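Local coordinates for protein transcriptional regulator I2 (Pseudomonas fluorescens A506, PDB 4MO7) that acts as a superantigen associated with Crohn's disease and, as a TetR-family protein, probably also binds DNA as a transcriptional regulator, at residues His40-Lys45 and Lys71-Ile76; Arg78-Glu83 and Met125-Tyr130. All coordinates share one frame; numbering follows the deposited sequence.

Interaction 1 of 2, residues His40-Lys45 and Lys71-Ile76; sequences HLFRNK and KSKDEI. With MG (magnesium ion), chain B.
F42 and I76 are buried where helix 30-45 meets the start of helix 73-97. CE2 of the F42 ring lies 4.0 Å from the methyl CG2 of I76, and CZ is almost as close. The two side chains cross at about a right angle. I76 reaches the ring with its branch methyl: CG2 is anti to the backbone N, while the longer CG1 arm (chi1 -60°) takes another direction. K73 adds a looser apolar touch, with its CE 4.5 Å from CE1 of F42. Both I76 and K73 come to the ring obliquely. The lysine chain is nearly fully extended and runs past the ring. The ammonium NZ goes on to the backbone carbonyls of T50 and F47, and it also makes a cation-pi contact with F47. F47 in turn packs edge-to-face with F42, so the lysine and both rings form one cluster.

Further out, the start of helix 73-97 is fixed by two local bonds. S72 is its N-cap: OG accepts from the backbone N of E75 at 2.9 Å. E75 is extended (chi1 -169°, chi2 172°), and its OE2 accepts from the backbone N of K71 at 2.6 Å. That N-H comes from above the carboxylate plane. On helix 30-45, H40 takes no part in the packing; its NE2 binds a magnesium ion at 2.2 Å.

L55 of helix 52-59 touches both L41 and I76. Helices 30-45, 52-59 and the start of 73-97 thus share one hydrophobic core, that of the three-helix, helix-turn-helix DNA-binding domain characteristic of TetR-family regulators.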
ATOM      1  N   HIS A  40       8.439   0.147 -24.429  1.00 16.93           N
ATOM      2  CA  HIS A  40       9.807   0.371 -23.955  1.00 19.36           C
ATOM      3  C   HIS A  40      10.209   1.820 -23.851  1.00 17.57           C
ATOM      4  O   HIS A  40      10.819   2.209 -22.823  1.00 17.36           O
ATOM      5  CB  HIS A  40      10.786  -0.345 -24.864  1.00 16.00           C
ATOM      6  CG  HIS A  40      10.727  -1.806 -24.692  1.00 16.82           C
ATOM      7  ND1 HIS A  40      11.379  -2.463 -23.665  1.00 18.53           N
ATOM      8  CD2 HIS A  40      10.052  -2.744 -25.381  1.00 18.73           C
ATOM      9  CE1 HIS A  40      11.103  -3.746 -23.732  1.00 20.03           C
ATOM     10  NE2 HIS A  40      10.304  -3.939 -24.763  1.00 23.41           N
ATOM     11  N   LEU A  41       9.932   2.588 -24.911  1.00 15.73           N
ATOM     12  CA  LEU A  41      10.300   4.012 -24.931  1.00 17.70           C
ATOM     13  C   LEU A  41       9.630   4.711 -23.748  1.00 16.67           C
ATOM     14  O   LEU A  41      10.289   5.411 -22.970  1.00 21.02           O
ATOM     15  CB  LEU A  41       9.913   4.671 -26.244  1.00 17.35           C
ATOM     16  CG  LEU A  41      10.981   4.648 -27.354  1.00 26.19           C
ATOM     17  CD1 LEU A  41      11.381   3.209 -27.617  1.00 27.78           C
ATOM     18  CD2 LEU A  41      10.394   5.247 -28.609  1.00 21.94           C
ATOM     19  N   PHE A  42       8.350   4.440 -23.540  1.00 19.74           N
ATOM     20  CA  PHE A  42       7.670   5.087 -22.427  1.00 13.62           C
ATOM     21  C   PHE A  42       8.293   4.705 -21.099  1.00 22.92           C
ATOM     22  O   PHE A  42       8.423   5.548 -20.222  1.00 22.27           O
ATOM     23  CB  PHE A  42       6.178   4.712 -22.424  1.00 17.40           C
ATOM     24  CG  PHE A  42       5.393   5.279 -23.560  1.00 21.00           C
ATOM     25  CD1 PHE A  42       5.895   6.320 -24.358  1.00 19.21           C
ATOM     26  CD2 PHE A  42       4.141   4.745 -23.862  1.00 17.53           C
ATOM     27  CE1 PHE A  42       5.157   6.828 -25.386  1.00 22.41           C
ATOM     28  CE2 PHE A  42       3.369   5.258 -24.914  1.00 20.03           C
ATOM     29  CZ  PHE A  42       3.889   6.300 -25.692  1.00 16.56           C
ATOM     30  N   ARG A  43       8.650   3.431 -20.936  1.00 20.65           N
ATOM     31  CA  ARG A  43       9.228   2.933 -19.691  1.00 18.77           C
ATOM     32  C   ARG A  43      10.607   3.549 -19.524  1.00 23.05           C
ATOM     33  O   ARG A  43      10.953   4.017 -18.428  1.00 25.80           O
ATOM     34  CB  ARG A  43       9.373   1.409 -19.750  1.00 19.19           C
ATOM     35  CG  ARG A  43      10.204   0.829 -18.583  1.00 26.74           C
ATOM     36  CD  ARG A  43       9.615   1.244 -17.232  1.00 43.52           C
ATOM     37  NE  ARG A  43      10.406   0.736 -16.097  1.00 37.09           N
ATOM     38  CZ  ARG A  43      10.540   1.361 -14.926  1.00 47.99           C
ATOM     39  NH1 ARG A  43       9.943   2.532 -14.711  1.00 33.78           N
ATOM     40  NH2 ARG A  43      11.271   0.813 -13.965  1.00 66.96           N
ATOM     41  N   ASN A  44      11.406   3.560 -20.591  1.00 24.74           N
ATOM     42  CA  ASN A  44      12.777   4.079 -20.451  1.00 20.08           C
ATOM     43  C   ASN A  44      12.836   5.568 -20.231  1.00 21.94           C
ATOM     44  O   ASN A  44      13.688   6.040 -19.465  1.00 31.79           O
ATOM     45  CB  ASN A  44      13.659   3.743 -21.687  1.00 21.76           C
ATOM     46  CG  ASN A  44      13.662   2.252 -22.043  1.00 20.95           C
ATOM     47  OD1 ASN A  44      13.499   1.386 -21.190  1.00 25.81           O
ATOM     48  ND2 ASN A  44      13.809   1.955 -23.344  1.00 23.58           N
ATOM     49  N   LYS A  45      12.021   6.320 -20.956  1.00 24.49           N
ATOM     50  CA  LYS A  45      12.222   7.760 -20.980  1.00 20.55           C
ATOM     51  C   LYS A  45      11.111   8.518 -20.287  1.00 37.15           C
ATOM     52  O   LYS A  45      11.252   9.705 -20.021  1.00 33.95           O
ATOM     53  CB  LYS A  45      12.307   8.255 -22.398  1.00 28.36           C
ATOM     54  CG  LYS A  45      13.300   7.443 -23.253  1.00 28.58           C
ATOM     55  CD  LYS A  45      13.106   7.827 -24.673  1.00 26.61           C
ATOM     56  CE  LYS A  45      13.713   9.214 -24.903  1.00 44.18           C
ATOM     57  NZ  LYS A  45      13.187   9.787 -26.150  1.00 43.60           N
ATOM     58  N   LYS A  71      -5.379   7.392 -32.610  1.00 24.12           N
ATOM     59  CA  LYS A  71      -5.871   8.740 -32.886  1.00 24.50           C
ATOM     60  C   LYS A  71      -4.985   9.779 -32.283  1.00 29.96           C
ATOM     61  O   LYS A  71      -5.090  10.956 -32.625  1.00 25.38           O
ATOM     62  CB  LYS A  71      -7.239   8.961 -32.246  1.00 25.24           C
ATOM     63  CG  LYS A  71      -8.311   7.989 -32.592  1.00 45.36           C
ATOM     64  CD  LYS A  71      -9.554   8.392 -31.823  1.00 50.94           C
ATOM     65  CE  LYS A  71      -9.189   8.892 -30.432  1.00 51.18           C
ATOM     66  NZ  LYS A  71     -10.376   9.459 -29.752  1.00 59.55           N
ATOM     67  N   SER A  72      -4.134   9.357 -31.345  1.00 21.13           N
ATOM     68  CA  SER A  72      -3.342  10.283 -30.545  1.00 19.05           C
ATOM     69  C   SER A  72      -2.235   9.558 -29.811  1.00 20.47           C
ATOM     70  O   SER A  72      -2.236   8.317 -29.724  1.00 20.69           O
ATOM     71  CB  SER A  72      -4.265  10.967 -29.524  1.00 21.17           C
ATOM     72  OG  SER A  72      -4.744  10.012 -28.584  1.00 19.61           O
ATOM     73  N   LYS A  73      -1.269  10.307 -29.303  1.00 17.87           N
ATOM     74  CA  LYS A  73      -0.226   9.738 -28.473  1.00 21.93           C
ATOM     75  C   LYS A  73      -0.867   9.187 -27.177  1.00 22.41           C
ATOM     76  O   LYS A  73      -0.495   8.109 -26.711  1.00 16.77           O
ATOM     77  CB  LYS A  73       0.822  10.811 -28.152  1.00 21.34           C
ATOM     78  CG  LYS A  73       2.102  10.295 -27.453  1.00 22.40           C
ATOM     79  CD  LYS A  73       3.082  11.474 -27.171  1.00 23.12           C
ATOM     80  CE  LYS A  73       4.007  11.107 -26.069  1.00 26.25           C
ATOM     81  NZ  LYS A  73       4.765  12.243 -25.397  1.00 24.57           N
ATOM     82  N   ASP A  74      -1.824   9.922 -26.616  1.00 17.10           N
ATOM     83  CA  ASP A  74      -2.608   9.462 -25.453  0.61 16.58           C
ATOM     84  C   ASP A  74      -3.213   8.110 -25.718  1.00 21.17           C
ATOM     85  O   ASP A  74      -3.297   7.252 -24.845  1.00 16.29           O
ATOM     86  CB  ASP A  74      -3.789  10.397 -25.214  0.61 18.22           C
ATOM     87  CG  ASP A  74      -4.608   9.985 -24.029  0.61 21.16           C
ATOM     88  OD1 ASP A  74      -4.061  10.129 -22.930  0.61 16.36           O
ATOM     89  OD2 ASP A  74      -5.802   9.581 -24.183  0.61 18.95           O
ATOM     90  N   GLU A  75      -3.693   7.909 -26.945  1.00 14.57           N
ATOM     91  CA  GLU A  75      -4.265   6.597 -27.265  1.00 16.64           C
ATOM     92  C   GLU A  75      -3.213   5.467 -27.339  1.00 15.93           C
ATOM     93  O   GLU A  75      -3.551   4.326 -27.038  1.00 17.11           O
ATOM     94  CB  GLU A  75      -5.107   6.612 -28.542  1.00 16.99           C
ATOM     95  CG  GLU A  75      -5.915   5.344 -28.754  1.00 24.68           C
ATOM     96  CD  GLU A  75      -6.876   5.457 -29.913  1.00 41.22           C
ATOM     97  OE1 GLU A  75      -8.095   5.420 -29.672  1.00 39.74           O
ATOM     98  OE2 GLU A  75      -6.406   5.582 -31.058  1.00 36.06           O
ATOM     99  N   ILE A  76      -1.983   5.758 -27.756  1.00 13.50           N
ATOM    100  CA  ILE A  76      -0.908   4.763 -27.708  1.00 14.85           C
ATOM    101  C   ILE A  76      -0.696   4.335 -26.254  1.00 17.04           C
ATOM    102  O   ILE A  76      -0.536   3.134 -25.980  1.00 18.83           O
ATOM    103  CB  ILE A  76       0.419   5.299 -28.251  1.00 16.35           C
ATOM    104  CG1 ILE A  76       0.221   5.713 -29.715  1.00 20.04           C
ATOM    105  CG2 ILE A  76       1.487   4.207 -28.241  1.00 18.21           C
ATOM    106  CD1 ILE A  76       1.431   6.381 -30.316  1.00 15.86           C
TER
HETATM  107 MG    MG B 201       9.637  -5.884 -25.669  0.50  9.39          MG

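Interaction 2 of 2, residues Arg78-Glu83 and Met125-Tyr130; sequences RAVMEE and MAVLVY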
ATOM      1  N   ARG A  78      -2.855   4.503 -23.694  1.00 13.10           N
ATOM      2  CA  ARG A  78      -4.019   3.670 -23.348  1.00 14.85           C
ATOM      3  C   ARG A  78      -3.834   2.240 -23.833  1.00 16.29           C
ATOM      4  O   ARG A  78      -4.095   1.292 -23.091  1.00 18.37           O
ATOM      5  CB  ARG A  78      -5.277   4.237 -24.020  1.00 14.90           C
ATOM      6  CG  ARG A  78      -6.518   3.355 -23.781  1.00 16.19           C
ATOM      7  CD  ARG A  78      -7.614   3.818 -24.738  1.00 21.20           C
ATOM      8  NE  ARG A  78      -8.487   2.701 -25.055  1.00 30.04           N
ATOM      9  CZ  ARG A  78      -9.453   2.749 -25.965  1.00 55.38           C
ATOM     10  NH1 ARG A  78      -9.658   3.878 -26.634  1.00 28.88           N
ATOM     11  NH2 ARG A  78     -10.211   1.677 -26.199  1.00 43.40           N
ATOM     12  N   ALA A  79      -3.384   2.066 -25.078  1.00 15.13           N
ATOM     13  CA  ALA A  79      -3.294   0.711 -25.651  1.00 15.24           C
ATOM     14  C   ALA A  79      -2.167  -0.064 -25.006  1.00 15.94           C
ATOM     15  O   ALA A  79      -2.309  -1.274 -24.810  1.00 20.51           O
ATOM     16  CB  ALA A  79      -3.084   0.768 -27.176  1.00 19.10           C
ATOM     17  N   VAL A  80      -1.065   0.583 -24.664  1.00 16.61           N
ATOM     18  CA  VAL A  80       0.030  -0.124 -23.935  1.00 14.87           C
ATOM     19  C   VAL A  80      -0.543  -0.653 -22.632  1.00 22.11           C
ATOM     20  O   VAL A  80      -0.327  -1.812 -22.246  1.00 18.64           O
ATOM     21  CB  VAL A  80       1.190   0.831 -23.655  1.00 15.36           C
ATOM     22  CG1 VAL A  80       2.189   0.285 -22.648  1.00 19.64           C
ATOM     23  CG2 VAL A  80       1.881   1.170 -24.987  1.00 16.48           C
ATOM     24  N   MET A  81      -1.304   0.179 -21.936  1.00 18.45           N
ATOM     25  CA  MET A  81      -1.838  -0.258 -20.652  1.00 15.20           C
ATOM     26  C   MET A  81      -2.910  -1.330 -20.835  1.00 25.85           C
ATOM     27  O   MET A  81      -2.980  -2.297 -20.065  1.00 19.11           O
ATOM     28  CB  MET A  81      -2.376   0.932 -19.885  1.00 13.14           C
ATOM     29  CG  MET A  81      -1.286   1.964 -19.548  1.00 14.16           C
ATOM     30  SD  MET A  81      -2.033   3.097 -18.353  1.00 20.49           S
ATOM     31  CE  MET A  81      -0.787   4.357 -18.217  1.00 16.09           C
ATOM     32  N   GLU A  82      -3.749  -1.182 -21.846  1.00 18.11           N
ATOM     33  CA  GLU A  82      -4.767  -2.204 -22.100  1.00 20.57           C
ATOM     34  C   GLU A  82      -4.122  -3.548 -22.425  1.00 23.36           C
ATOM     35  O   GLU A  82      -4.548  -4.610 -21.935  1.00 18.65           O
ATOM     36  CB  GLU A  82      -5.687  -1.771 -23.242  1.00 17.62           C
ATOM     37  CG  GLU A  82      -6.701  -0.690 -22.866  1.00 20.29           C
ATOM     38  CD  GLU A  82      -7.588  -0.357 -24.069  1.00 33.44           C
ATOM     39  OE1 GLU A  82      -8.665   0.223 -23.884  1.00 28.93           O
ATOM     40  OE2 GLU A  82      -7.196  -0.675 -25.210  1.00 38.97           O
ATOM     41  N   GLU A  83      -3.102  -3.518 -23.277  1.00 18.34           N
ATOM     42  CA  GLU A  83      -2.407  -4.772 -23.628  1.00 23.65           C
ATOM     43  C   GLU A  83      -1.869  -5.482 -22.413  1.00 30.12           C
ATOM     44  O   GLU A  83      -1.953  -6.711 -22.331  1.00 23.38           O
ATOM     45  CB  GLU A  83      -1.182  -4.509 -24.518  1.00 29.53           C
ATOM     46  CG  GLU A  83      -1.475  -4.290 -25.962  1.00 53.41           C
ATOM     47  CD  GLU A  83      -2.262  -5.432 -26.549  1.00 63.40           C
ATOM     48  OE1 GLU A  83      -1.700  -6.549 -26.681  1.00 49.50           O
ATOM     49  OE2 GLU A  83      -3.453  -5.209 -26.854  1.00 50.00           O
ATOM     50  N   MET A 125       3.716  -2.895 -17.830  1.00 36.85           N
ATOM     51  CA  MET A 125       3.122  -2.829 -16.495  1.00 49.49           C
ATOM     52  C   MET A 125       3.727  -1.703 -15.697  1.00 42.93           C
ATOM     53  O   MET A 125       3.049  -1.028 -14.906  1.00 37.12           O
ATOM     54  CB  MET A 125       3.408  -4.110 -15.741  1.00 36.13           C
ATOM     55  CG  MET A 125       3.035  -4.038 -14.267  1.00 49.00           C
ATOM     56  SD  MET A 125       1.697  -5.193 -13.979  1.00 81.21           S
ATOM     57  CE  MET A 125       0.300  -4.267 -14.621  1.00 35.16           C
ATOM     58  N   ALA A 126       5.031  -1.519 -15.863  1.00 35.73           N
ATOM     59  CA  ALA A 126       5.694  -0.421 -15.191  1.00 26.86           C
ATOM     60  C   ALA A 126       5.169   0.890 -15.746  1.00 20.06           C
ATOM     61  O   ALA A 126       5.139   1.901 -15.039  1.00 30.41           O
ATOM     62  CB  ALA A 126       7.226  -0.518 -15.383  1.00 27.41           C
ATOM     63  N   VAL A 127       4.761   0.867 -17.015  1.00 27.05           N
ATOM     64  CA  VAL A 127       4.211   2.060 -17.631  1.00 21.33           C
ATOM     65  C   VAL A 127       2.855   2.356 -16.975  1.00 22.12           C
ATOM     66  O   VAL A 127       2.543   3.497 -16.655  1.00 20.36           O
ATOM     67  CB  VAL A 127       4.107   1.924 -19.178  1.00 25.67           C
ATOM     68  CG1 VAL A 127       3.221   3.006 -19.747  1.00 29.65           C
ATOM     69  CG2 VAL A 127       5.490   1.971 -19.844  1.00 26.45           C
ATOM     70  N   LEU A 128       2.071   1.308 -16.743  1.00 26.13           N
ATOM     71  CA  LEU A 128       0.723   1.450 -16.174  1.00 27.70           C
ATOM     72  C   LEU A 128       0.799   2.126 -14.815  1.00 23.05           C
ATOM     73  O   LEU A 128       0.005   3.002 -14.480  1.00 29.69           O
ATOM     74  CB  LEU A 128       0.011   0.078 -16.095  1.00 27.96           C
ATOM     75  CG  LEU A 128      -1.437   0.157 -15.584  1.00 33.11           C
ATOM     76  CD1 LEU A 128      -2.273  -0.937 -16.192  1.00 31.07           C
ATOM     77  CD2 LEU A 128      -1.533   0.075 -14.049  1.00 29.90           C
ATOM     78  N   VAL A 129       1.790   1.740 -14.038  1.00 26.37           N
ATOM     79  CA  VAL A 129       1.902   2.225 -12.675  1.00 30.52           C
ATOM     80  C   VAL A 129       2.411   3.655 -12.639  1.00 29.17           C
ATOM     81  O   VAL A 129       1.829   4.518 -11.973  1.00 39.32           O
ATOM     82  CB  VAL A 129       2.805   1.272 -11.847  1.00 38.82           C
ATOM     83  CG1 VAL A 129       3.052   1.852 -10.472  1.00 34.22           C
ATOM     84  CG2 VAL A 129       2.163  -0.182 -11.774  1.00 27.92           C
ATOM     85  N   TYR A 130       3.474   3.950 -13.384  1.00 28.46           N
ATOM     86  CA  TYR A 130       4.030   5.293 -13.300  1.00 22.44           C
ATOM     87  C   TYR A 130       3.500   6.338 -14.234  1.00 32.17           C
ATOM     88  O   TYR A 130       3.696   7.529 -13.951  1.00 25.72           O
ATOM     89  CB  TYR A 130       5.564   5.255 -13.383  1.00 41.90           C
ATOM     90  CG  TYR A 130       6.147   4.528 -12.207  1.00 37.27           C
ATOM     91  CD1 TYR A 130       5.969   5.008 -10.915  1.00 54.40           C
ATOM     92  CD2 TYR A 130       6.845   3.338 -12.378  1.00 49.69           C
ATOM     93  CE1 TYR A 130       6.486   4.332  -9.827  1.00 52.69           C
ATOM     94  CE2 TYR A 130       7.375   2.663 -11.290  1.00 48.54           C
ATOM     95  CZ  TYR A 130       7.187   3.160 -10.023  1.00 69.30           C
ATOM     96  OH  TYR A 130       7.714   2.477  -8.951  1.00 85.74           O
TER
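M81 crosses L128 at a slant where helix 78-83 crosses helix 125-130 at -119°, with the axes 8.8 Å apart. This is the close part of the contact. The CA atoms of M81 and L128 are 5.4 Å apart. M81 is extended beyond CG, which carries its sulfur and methyl across the backbone of the other helix. SD sits 4.1 Å from CG of L128, and CE reaches 3.9 Å from CA of L128. The same methyl rests 3.8 Å from the carbonyl O of V127. L128 answers with CD1, which packs 4.1 Å from CB of M81; its CG is anti to the backbone N (chi1 -177°). W132, L135 and V143 of helix 137-163 also pack on M81. Beside this pair, V80 and V127 meet by a single methyl each, CG1 to CG1 at 4.1 Å.

The solvent side is that of V129 and Y130, which are exposed and point away from helix 78-83. R78 and E82 take no part in the crossing and pack on helix 137-163. They form a salt bridge: NE of R78 to OE1 of E82 is 2.7 Å, with the oxygen at the guanidinium edge. No hydrogen bond joins the two segments, so apolar packing and the flexible thioether make the fit between them.

Overall arrangement
The two contacts follow one another along the chain. Interaction 1 closes before interaction 2 opens, and their centres are about 9 Å apart. Helix 73-97 belongs to both: its first turn meets helix 30-45, and the next turns meet helix 122-130. The contacts also touch directly, since F42 and R43 pack against V127, with CB of F42 3.8 Å from CG2 of V127. The centre of interaction 1, in the presumed DNA-binding part, is about 17 Å from the centre of the chain. That of interaction 2 is about 8 Å from it, where this part joins the C-terminal one. In TetR-family repressors this link carries ligand-induced movement; whether it does so here is not established.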